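Local structure of N-acetyl-beta-D glucosaminidase (Rhizomucor miehei CAU432, 4ZM6) at residues A[225-230]-A[264-269]; A[93-98]-A[500-505]; A[393-398]-A[440-445]. The protein probably removes beta-linked N-acetylglucosamine residues as a family 3 glycoside hydrolase and carries a GCN5-related glucosamine N-acetyltransferase region that binds acetyl-CoA. All coordinates share one frame; numbering follows the deposited sequence.

Contact 1. Residues A[225-230]-A[264-269]; sequences PTSVMV and VIITDC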
loop_
_atom_site.group_PDB
_atom_site.type_symbol
_atom_site.label_atom_id
_atom_site.label_comp_id
_atom_site.label_asym_id
_atom_site.label_seq_id
_atom_site.Cartn_x
_atom_site.Cartn_y
_atom_site.Cartn_z
ATOM N N PRO A 225 8.711 5.174 -16.742
ATOM C CA PRO A 225 8.897 6.136 -17.824
ATOM C C PRO A 225 10.364 6.443 -18.082
ATOM O O PRO A 225 11.201 6.282 -17.192
ATOM C CB PRO A 225 8.161 7.376 -17.321
ATOM C CG PRO A 225 8.249 7.286 -15.842
ATOM C CD PRO A 225 8.263 5.825 -15.498
ATOM N N THR A 226 10.653 6.913 -19.291
ATOM C CA THR A 226 12.019 7.134 -19.744
ATOM C C THR A 226 12.444 8.577 -19.518
ATOM O O THR A 226 13.639 8.873 -19.529
ATOM C CB THR A 226 12.184 6.775 -21.233
ATOM O OG1 THR A 226 11.121 7.355 -22.000
ATOM C CG2 THR A 226 12.172 5.269 -21.419
ATOM N N SER A 227 11.471 9.468 -19.323
ATOM C CA SER A 227 11.747 10.843 -18.922
ATOM C C SER A 227 10.654 11.405 -18.007
ATOM O O SER A 227 9.536 10.884 -17.949
ATOM C CB SER A 227 11.915 11.744 -20.152
ATOM O OG SER A 227 10.666 12.204 -20.636
ATOM N N VAL A 228 11.001 12.472 -17.293
ATOM C CA VAL A 228 10.070 13.178 -16.417
ATOM C C VAL A 228 10.111 14.669 -16.746
ATOM O O VAL A 228 11.186 15.247 -16.859
ATOM C CB VAL A 228 10.442 12.979 -14.933
ATOM C CG1 VAL A 228 9.543 13.817 -14.029
ATOM C CG2 VAL A 228 10.356 11.507 -14.555
ATOM N N MET A 229 8.943 15.288 -16.894
ATOM C CA MET A 229 8.867 16.715 -17.186
ATOM C C MET A 229 8.479 17.523 -15.943
ATOM O O MET A 229 7.514 17.201 -15.246
ATOM C CB MET A 229 7.864 16.982 -18.305
ATOM C CG MET A 229 7.876 18.417 -18.817
ATOM S SD MET A 229 6.491 18.766 -19.907
ATOM C CE MET A 229 7.004 17.873 -21.369
ATOM N N VAL A 230 9.230 18.587 -15.693
ATOM C CA VAL A 230 8.970 19.475 -14.573
ATOM C C VAL A 230 8.231 20.713 -15.075
ATOM O O VAL A 230 8.787 21.524 -15.817
ATOM C CB VAL A 230 10.288 19.892 -13.897
ATOM C CG1 VAL A 230 10.008 20.690 -12.635
ATOM C CG2 VAL A 230 11.129 18.663 -13.584
ATOM N N VAL A 264 15.968 10.742 -17.780
ATOM C CA VAL A 264 16.056 12.116 -18.292
ATOM C C VAL A 264 15.043 13.035 -17.613
ATOM O O VAL A 264 13.864 12.702 -17.507
ATOM C CB VAL A 264 15.828 12.162 -19.822
ATOM C CG1 VAL A 264 15.664 13.597 -20.312
ATOM C CG2 VAL A 264 16.978 11.480 -20.545
ATOM N N ILE A 265 15.510 14.196 -17.166
ATOM C CA ILE A 265 14.626 15.244 -16.670
ATOM C C ILE A 265 14.604 16.380 -17.688
ATOM O O ILE A 265 15.656 16.862 -18.109
ATOM C CB ILE A 265 15.078 15.774 -15.298
ATOM C CG1 ILE A 265 15.342 14.609 -14.341
ATOM C CG2 ILE A 265 14.021 16.708 -14.719
ATOM C CD1 ILE A 265 15.851 15.025 -12.977
ATOM N N ILE A 266 13.401 16.801 -18.068
ATOM C CA ILE A 266 13.194 17.849 -19.071
ATOM C C ILE A 266 12.215 18.891 -18.515
ATOM O O ILE A 266 11.437 18.584 -17.611
ATOM C CB ILE A 266 12.681 17.244 -20.405
ATOM C CG1 ILE A 266 12.560 18.314 -21.494
ATOM C CG2 ILE A 266 11.340 16.544 -20.225
ATOM C CD1 ILE A 266 12.451 17.753 -22.897
ATOM N N THR A 267 12.266 20.120 -19.030
ATOM C CA THR A 267 11.333 21.170 -18.603
ATOM C C THR A 267 10.092 21.193 -19.486
ATOM O O THR A 267 10.091 20.654 -20.596
ATOM C CB THR A 267 11.953 22.588 -18.664
ATOM O OG1 THR A 267 11.911 23.087 -20.011
ATOM C CG2 THR A 267 13.396 22.596 -18.139
ATOM N N ASP A 268 9.041 21.833 -18.984
ATOM C CA ASP A 268 7.913 22.230 -19.816
ATOM C C ASP A 268 8.388 23.426 -20.656
ATOM O O ASP A 268 9.467 23.978 -20.400
ATOM C CB ASP A 268 6.707 22.593 -18.936
ATOM C CG ASP A 268 5.390 22.636 -19.707
ATOM O OD1 ASP A 268 5.403 22.505 -20.947
ATOM O OD2 ASP A 268 4.331 22.802 -19.067
ATOM N N CYS A 269 7.597 23.808 -21.659
ATOM C CA CYS A 269 7.941 24.921 -22.559
ATOM C C CYS A 269 8.437 26.156 -21.800
ATOM O O CYS A 269 7.693 26.751 -21.011
ATOM C CB CYS A 269 6.727 25.302 -23.427
ATOM S SG CYS A 269 7.109 26.300 -24.891
#
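V228 and I265 pair on two adjacent parallel strands of the TIM-barrel-like domain of glycoside hydrolase family 3, joined through helix 251-258 in a beta-alpha-beta unit. Strands 227-230 and 264-267 run 4.6 Å apart at 29°, a twisted parallel pairing whose register is set by a ladder of backbone bonds. V228 N donates to V264 O (2.9 Å), I266 N to V228 O (3.0 Å) and V230 N to I266 O (2.9 Å), the I266 N bond being the straightest of the three. At its start the ladder has a weak hydrogen bond, V264 N to T226 O (3.5 Å). At its other end D268 N reaches V230 O from 46° above the carbonyl plane. On the face of S227, M229, V264 and I266, the M229 chain has CG anti to the backbone N (chi1 -171°). CG thus rests 3.6 Å from D268 N, and SD continues to D268 CB at 4.0 Å, the two side chains crossing obliquely. On the other face the methyls V230 CG2 and I265 CG2 meet at 3.7 Å. S227 OG is hydrogen-bonded to S177 OG and T176 O. Strand 227-230 lies between 178-181 and 264-267, with M229 bonded through its backbone to I178 and F181; V228 and I265 pack on L255 of helix 251-258, while V264 touches L336 of helix 323-340.

Contact 2. Residues A[93-98]-A[500-505]; sequences GTYLPG and EYTPPA
Y95 meets P503 and P504 in a buried interdomain contact, where the loop before helix 99-105 of the hydrolase domain faces the start of helix 503-513, which follows the six-stranded sheet of the next domain. P503 CD sits over the centre of the Y95 ring, 4.0 Å from the centroid and 12° off its normal, which defines a CH-pi contact. P504 crosses Y95 at about a right angle and brings its CG to Y95 CB (3.6 Å). T502 CG2 comes obliquely to ring atom CD1 of Y95 at 3.8 Å. Beside this apolar patch, E500 is extended beyond CG (chi2 -174°), carrying CD toward G98, whose N donates to the syn lone pair of E500 OE2 (2.9 Å, 159° at the hydrogen). E500 OE1 accepts T502 OG1 on its anti lone pair at 2.6 Å and is also bonded to Y368 OH of helix 357-368. G98 and T502 are both N-cap residues, of helices 99-105 and 503-513. The buried carboxylate is therefore gripped through both oxygens by three donors and lies at the N-terminal end of helix 99-105, whose dipole would be expected to stabilise a negative charge there.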
loop_
_atom_site.group_PDB
_atom_site.type_symbol
_atom_site.label_atom_id
_atom_site.label_comp_id
_atom_site.label_asym_id
_atom_site.label_seq_id
_atom_site.Cartn_x
_atom_site.Cartn_y
_atom_site.Cartn_z
ATOM N N GLY A 93 -4.571 11.320 -37.697
ATOM C CA GLY A 93 -4.642 10.132 -36.849
ATOM C C GLY A 93 -5.986 9.979 -36.159
ATOM O O GLY A 93 -6.822 10.879 -36.193
ATOM N N THR A 94 -6.188 8.835 -35.515
ATOM C CA THR A 94 -7.477 8.496 -34.926
ATOM C C THR A 94 -7.762 9.288 -33.650
ATOM O O THR A 94 -6.853 9.576 -32.878
ATOM C CB THR A 94 -7.539 6.991 -34.601
ATOM O OG1 THR A 94 -7.162 6.237 -35.759
ATOM C CG2 THR A 94 -8.945 6.579 -34.159
ATOM N N TYR A 95 -9.028 9.647 -33.449
ATOM C CA TYR A 95 -9.497 10.165 -32.163
ATOM C C TYR A 95 -9.674 8.997 -31.195
ATOM O O TYR A 95 -10.557 8.160 -31.379
ATOM C CB TYR A 95 -10.842 10.897 -32.306
ATOM C CG TYR A 95 -10.759 12.253 -32.966
ATOM C CD1 TYR A 95 -10.293 13.356 -32.264
ATOM C CD2 TYR A 95 -11.156 12.437 -34.288
ATOM C CE1 TYR A 95 -10.208 14.604 -32.861
ATOM C CE2 TYR A 95 -11.076 13.679 -34.894
ATOM C CZ TYR A 95 -10.602 14.761 -34.176
ATOM O OH TYR A 95 -10.514 16.004 -34.766
ATOM N N LEU A 96 -8.833 8.932 -30.172
ATOM C CA LEU A 96 -9.015 7.959 -29.096
ATOM C C LEU A 96 -9.150 8.704 -27.768
ATOM O O LEU A 96 -8.618 9.808 -27.619
ATOM C CB LEU A 96 -7.850 6.966 -29.051
ATOM C CG LEU A 96 -7.691 6.089 -30.298
ATOM C CD1 LEU A 96 -6.293 5.489 -30.353
ATOM C CD2 LEU A 96 -8.758 5.004 -30.353
ATOM N N PRO A 97 -9.870 8.110 -26.802
ATOM C CA PRO A 97 -10.186 8.778 -25.534
ATOM C C PRO A 97 -8.993 9.426 -24.833
ATOM O O PRO A 97 -7.962 8.782 -24.644
ATOM C CB PRO A 97 -10.743 7.645 -24.677
ATOM C CG PRO A 97 -11.340 6.702 -25.656
ATOM C CD PRO A 97 -10.452 6.755 -26.863
ATOM N N GLY A 98 -9.146 10.696 -24.464
ATOM C CA GLY A 98 -8.169 11.402 -23.642
ATOM C C GLY A 98 -8.270 10.983 -22.193
ATOM O O GLY A 98 -9.077 10.124 -21.838
ATOM N N GLU A 500 -14.829 15.291 -23.111
ATOM C CA GLU A 500 -14.084 15.876 -24.232
ATOM C C GLU A 500 -15.036 16.199 -25.376
ATOM O O GLU A 500 -16.086 15.567 -25.511
ATOM C CB GLU A 500 -12.971 14.945 -24.729
ATOM C CG GLU A 500 -13.450 13.604 -25.259
ATOM C CD GLU A 500 -12.296 12.679 -25.591
ATOM O OE1 GLU A 500 -12.064 12.425 -26.795
ATOM O OE2 GLU A 500 -11.612 12.224 -24.647
ATOM N N TYR A 501 -14.656 17.173 -26.200
ATOM C CA TYR A 501 -15.525 17.652 -27.276
ATOM C C TYR A 501 -15.152 17.095 -28.647
ATOM O O TYR A 501 -15.489 17.687 -29.677
ATOM C CB TYR A 501 -15.571 19.189 -27.311
ATOM C CG TYR A 501 -14.224 19.881 -27.314
ATOM C CD1 TYR A 501 -13.254 19.580 -28.265
ATOM C CD2 TYR A 501 -13.928 20.853 -26.372
ATOM C CE1 TYR A 501 -12.026 20.221 -28.265
ATOM C CE2 TYR A 501 -12.707 21.497 -26.364
ATOM C CZ TYR A 501 -11.760 21.179 -27.313
ATOM O OH TYR A 501 -10.544 21.815 -27.308
ATOM N N THR A 502 -14.474 15.952 -28.656
ATOM C CA THR A 502 -14.132 15.265 -29.896
ATOM C C THR A 502 -15.401 14.730 -30.585
ATOM O O THR A 502 -16.400 14.448 -29.917
ATOM C CB THR A 502 -13.149 14.105 -29.625
ATOM O OG1 THR A 502 -13.725 13.187 -28.685
ATOM C CG2 THR A 502 -11.825 14.638 -29.069
ATOM N N PRO A 503 -15.374 14.596 -31.925
ATOM C CA PRO A 503 -16.547 14.054 -32.641
ATOM C C PRO A 503 -17.072 12.695 -32.134
ATOM O O PRO A 503 -18.287 12.525 -31.996
ATOM C CB PRO A 503 -16.067 13.950 -34.095
ATOM C CG PRO A 503 -14.930 14.905 -34.207
ATOM C CD PRO A 503 -14.311 15.043 -32.846
ATOM N N PRO A 504 -16.178 11.727 -31.868
ATOM C CA PRO A 504 -16.707 10.469 -31.331
ATOM C C PRO A 504 -17.274 10.552 -29.903
ATOM O O PRO A 504 -18.170 9.778 -29.556
ATOM C CB PRO A 504 -15.503 9.520 -31.391
ATOM C CG PRO A 504 -14.308 10.395 -31.498
ATOM C CD PRO A 504 -14.754 11.620 -32.227
ATOM N N ALA A 505 -16.766 11.468 -29.086
ATOM C CA ALA A 505 -17.327 11.677 -27.753
ATOM C C ALA A 505 -18.738 12.261 -27.856
ATOM O O ALA A 505 -19.627 11.907 -27.073
ATOM C CB ALA A 505 -16.430 12.578 -26.922
#

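Contact 3. Residues A[393-398]-A[440-445]; sequences LFLAAH and QKIQEA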
loop_
_atom_site.group_PDB
_atom_site.type_symbol
_atom_site.label_atom_id
_atom_site.label_comp_id
_atom_site.label_asym_id
_atom_site.label_seq_id
_atom_site.Cartn_x
_atom_site.Cartn_y
_atom_site.Cartn_z
ATOM N N LEU A 393 -34.716 21.723 -29.803
ATOM C CA LEU A 393 -33.834 22.894 -29.830
ATOM C C LEU A 393 -32.467 22.549 -29.246
ATOM O O LEU A 393 -32.353 22.240 -28.060
ATOM C CB LEU A 393 -34.451 24.047 -29.037
ATOM C CG LEU A 393 -33.655 25.353 -29.023
ATOM C CD1 LEU A 393 -33.256 25.787 -30.428
ATOM C CD2 LEU A 393 -34.459 26.440 -28.335
ATOM N N PHE A 394 -31.434 22.598 -30.082
ATOM C CA PHE A 394 -30.076 22.336 -29.628
ATOM C C PHE A 394 -29.307 23.649 -29.527
ATOM O O PHE A 394 -29.011 24.282 -30.540
ATOM C CB PHE A 394 -29.366 21.355 -30.572
ATOM C CG PHE A 394 -27.913 21.111 -30.232
ATOM C CD1 PHE A 394 -27.519 20.851 -28.926
ATOM C CD2 PHE A 394 -26.945 21.120 -31.226
ATOM C CE1 PHE A 394 -26.190 20.618 -28.616
ATOM C CE2 PHE A 394 -25.611 20.882 -30.923
ATOM C CZ PHE A 394 -25.233 20.633 -29.614
ATOM N N LEU A 395 -28.999 24.047 -28.294
ATOM C CA LEU A 395 -28.227 25.256 -28.017
ATOM C C LEU A 395 -26.817 24.859 -27.608
ATOM O O LEU A 395 -26.645 24.119 -26.643
ATOM C CB LEU A 395 -28.887 26.056 -26.896
ATOM C CG LEU A 395 -30.357 26.420 -27.112
ATOM C CD1 LEU A 395 -30.891 27.229 -25.942
ATOM C CD2 LEU A 395 -30.534 27.183 -28.417
ATOM N N ALA A 396 -25.819 25.345 -28.346
ATOM C CA ALA A 396 -24.411 25.056 -28.064
ATOM C C ALA A 396 -23.658 26.338 -27.737
ATOM O O ALA A 396 -23.881 27.360 -28.371
ATOM C CB ALA A 396 -23.773 24.377 -29.259
ATOM N N ALA A 397 -22.767 26.283 -26.753
ATOM C CA ALA A 397 -21.955 27.444 -26.366
ATOM C C ALA A 397 -20.853 27.732 -27.386
ATOM O O ALA A 397 -20.364 26.821 -28.050
ATOM C CB ALA A 397 -21.340 27.215 -24.994
ATOM N N HIS A 398 -20.468 29.003 -27.504
ATOM C CA HIS A 398 -19.355 29.406 -28.373
ATOM C C HIS A 398 -18.030 29.004 -27.735
ATOM O O HIS A 398 -17.910 28.978 -26.515
ATOM C CB HIS A 398 -19.369 30.920 -28.631
ATOM N N GLN A 440 -38.610 32.433 -26.013
ATOM C CA GLN A 440 -39.749 31.950 -26.811
ATOM C C GLN A 440 -39.485 30.619 -27.519
ATOM O O GLN A 440 -40.379 29.783 -27.629
ATOM C CB GLN A 440 -40.172 33.019 -27.830
ATOM C CG GLN A 440 -41.413 32.653 -28.635
ATOM C CD GLN A 440 -42.063 33.835 -29.346
ATOM O OE1 GLN A 440 -43.051 33.666 -30.065
ATOM N NE2 GLN A 440 -41.519 35.032 -29.150
ATOM N N LYS A 441 -38.256 30.421 -27.982
ATOM C CA LYS A 441 -37.883 29.178 -28.660
ATOM C C LYS A 441 -37.841 28.029 -27.653
ATOM O O LYS A 441 -38.264 26.910 -27.951
ATOM C CB LYS A 441 -36.525 29.313 -29.363
ATOM C CG LYS A 441 -36.287 30.668 -30.018
ATOM C CD LYS A 441 -35.308 30.598 -31.181
ATOM C CE LYS A 441 -36.015 30.372 -32.508
ATOM N NZ LYS A 441 -35.136 30.722 -33.655
ATOM N N ILE A 442 -37.350 28.329 -26.454
ATOM C CA ILE A 442 -37.201 27.342 -25.390
ATOM C C ILE A 442 -38.548 26.813 -24.893
ATOM O O ILE A 442 -38.688 25.615 -24.640
ATOM C CB ILE A 442 -36.394 27.927 -24.209
ATOM C CG1 ILE A 442 -34.971 28.276 -24.663
ATOM C CG2 ILE A 442 -36.341 26.946 -23.040
ATOM C CD1 ILE A 442 -34.302 29.329 -23.809
ATOM N N GLN A 443 -39.535 27.696 -24.775
ATOM C CA GLN A 443 -40.865 27.302 -24.276
ATOM C C GLN A 443 -41.623 26.519 -25.347
ATOM O O GLN A 443 -42.376 25.600 -25.035
ATOM C CB GLN A 443 -41.714 28.514 -23.845
ATOM C CG GLN A 443 -40.955 29.817 -23.613
ATOM C CD GLN A 443 -41.793 30.924 -22.993
ATOM O OE1 GLN A 443 -41.354 32.074 -22.920
ATOM N NE2 GLN A 443 -43.000 30.588 -22.546
ATOM N N GLU A 444 -41.421 26.897 -26.606
ATOM C CA GLU A 444 -42.140 26.290 -27.725
ATOM C C GLU A 444 -41.617 24.902 -28.089
ATOM O O GLU A 444 -42.396 24.025 -28.457
ATOM C CB GLU A 444 -42.109 27.214 -28.951
ATOM C CG GLU A 444 -43.087 28.379 -28.849
ATOM C CD GLU A 444 -42.883 29.441 -29.918
ATOM O OE1 GLU A 444 -43.343 30.583 -29.702
ATOM O OE2 GLU A 444 -42.266 29.144 -30.967
ATOM N N ALA A 445 -40.305 24.703 -27.989
ATOM C CA ALA A 445 -39.700 23.411 -28.323
ATOM C C ALA A 445 -40.221 22.303 -27.420
ATOM O O ALA A 445 -40.584 22.541 -26.271
ATOM C CB ALA A 445 -38.185 23.488 -28.223
#
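L393 starts its contact at CB, which lies 3.9 Å from A445 CB, the methyl of the first residue past the helix. CG is anti to the backbone N (chi1 -178°), and from it the CD2 branch carries the side chain onto the helix. This methyl meets K441 CB at 3.7 Å and lies against the peptide bond joining K441 to I442, with I442 N at 3.9 Å; it also meets I442 CG1, at 4.1 Å. L393 and K441 cross at about a right angle, and only the root of the lysine takes part: beyond CB its chain, bent at chi3 (92°), leads away, and NZ forms a salt bridge with E427 of strand 426-431.

The setting is an alpha/beta sandwich. Strand 392-397 lies between strands 447-452 and 426-431 in the sheet, all three parallel, and the connection from 426-431 to 447-452 passes over it through helix 439-444, as a beta-alpha-beta crossover that skips one strand. The short segments 393-397 and 440-444 have axes 9.6 Å apart with their directions at 138°, so the helix runs roughly against the strand. Backbone bonds from L393 to W447 and I449, and from F394 to E427 and I429, fix the strand on both flanks.

Two residues further on, L395 points to the same side of the sheet, and its CD1 approaches I442 CG1 at 4.4 Å. I442 CG1 is thus approached by both leucines. Elsewhere the I442 side chain touches V448, M464 and L471, in strand 447-452 and helix 459-471.

In the fold
Contact 1 lies in the hydrolase domain, contact 3 in the sandwich domain, and contact 2 joins the two: its 93-98 loop belongs to the first and 500-505 follows the last strand of the second. The centres of contacts 1 and 3 each lie 26 Å from that of contact 2 and 46 Å from each other. None touches another; nearest atoms are about 9 Å apart for contacts 2 and 3, about 17 Å for 1 and 2 and about 24 Å for 1 and 3. Contact 2 is the closest to the acetyl-CoA site, yet still separated from it: the P97 and L96 side chains are about 12 Å from those of acetyl-CoA-binding R520 and K676, respectively.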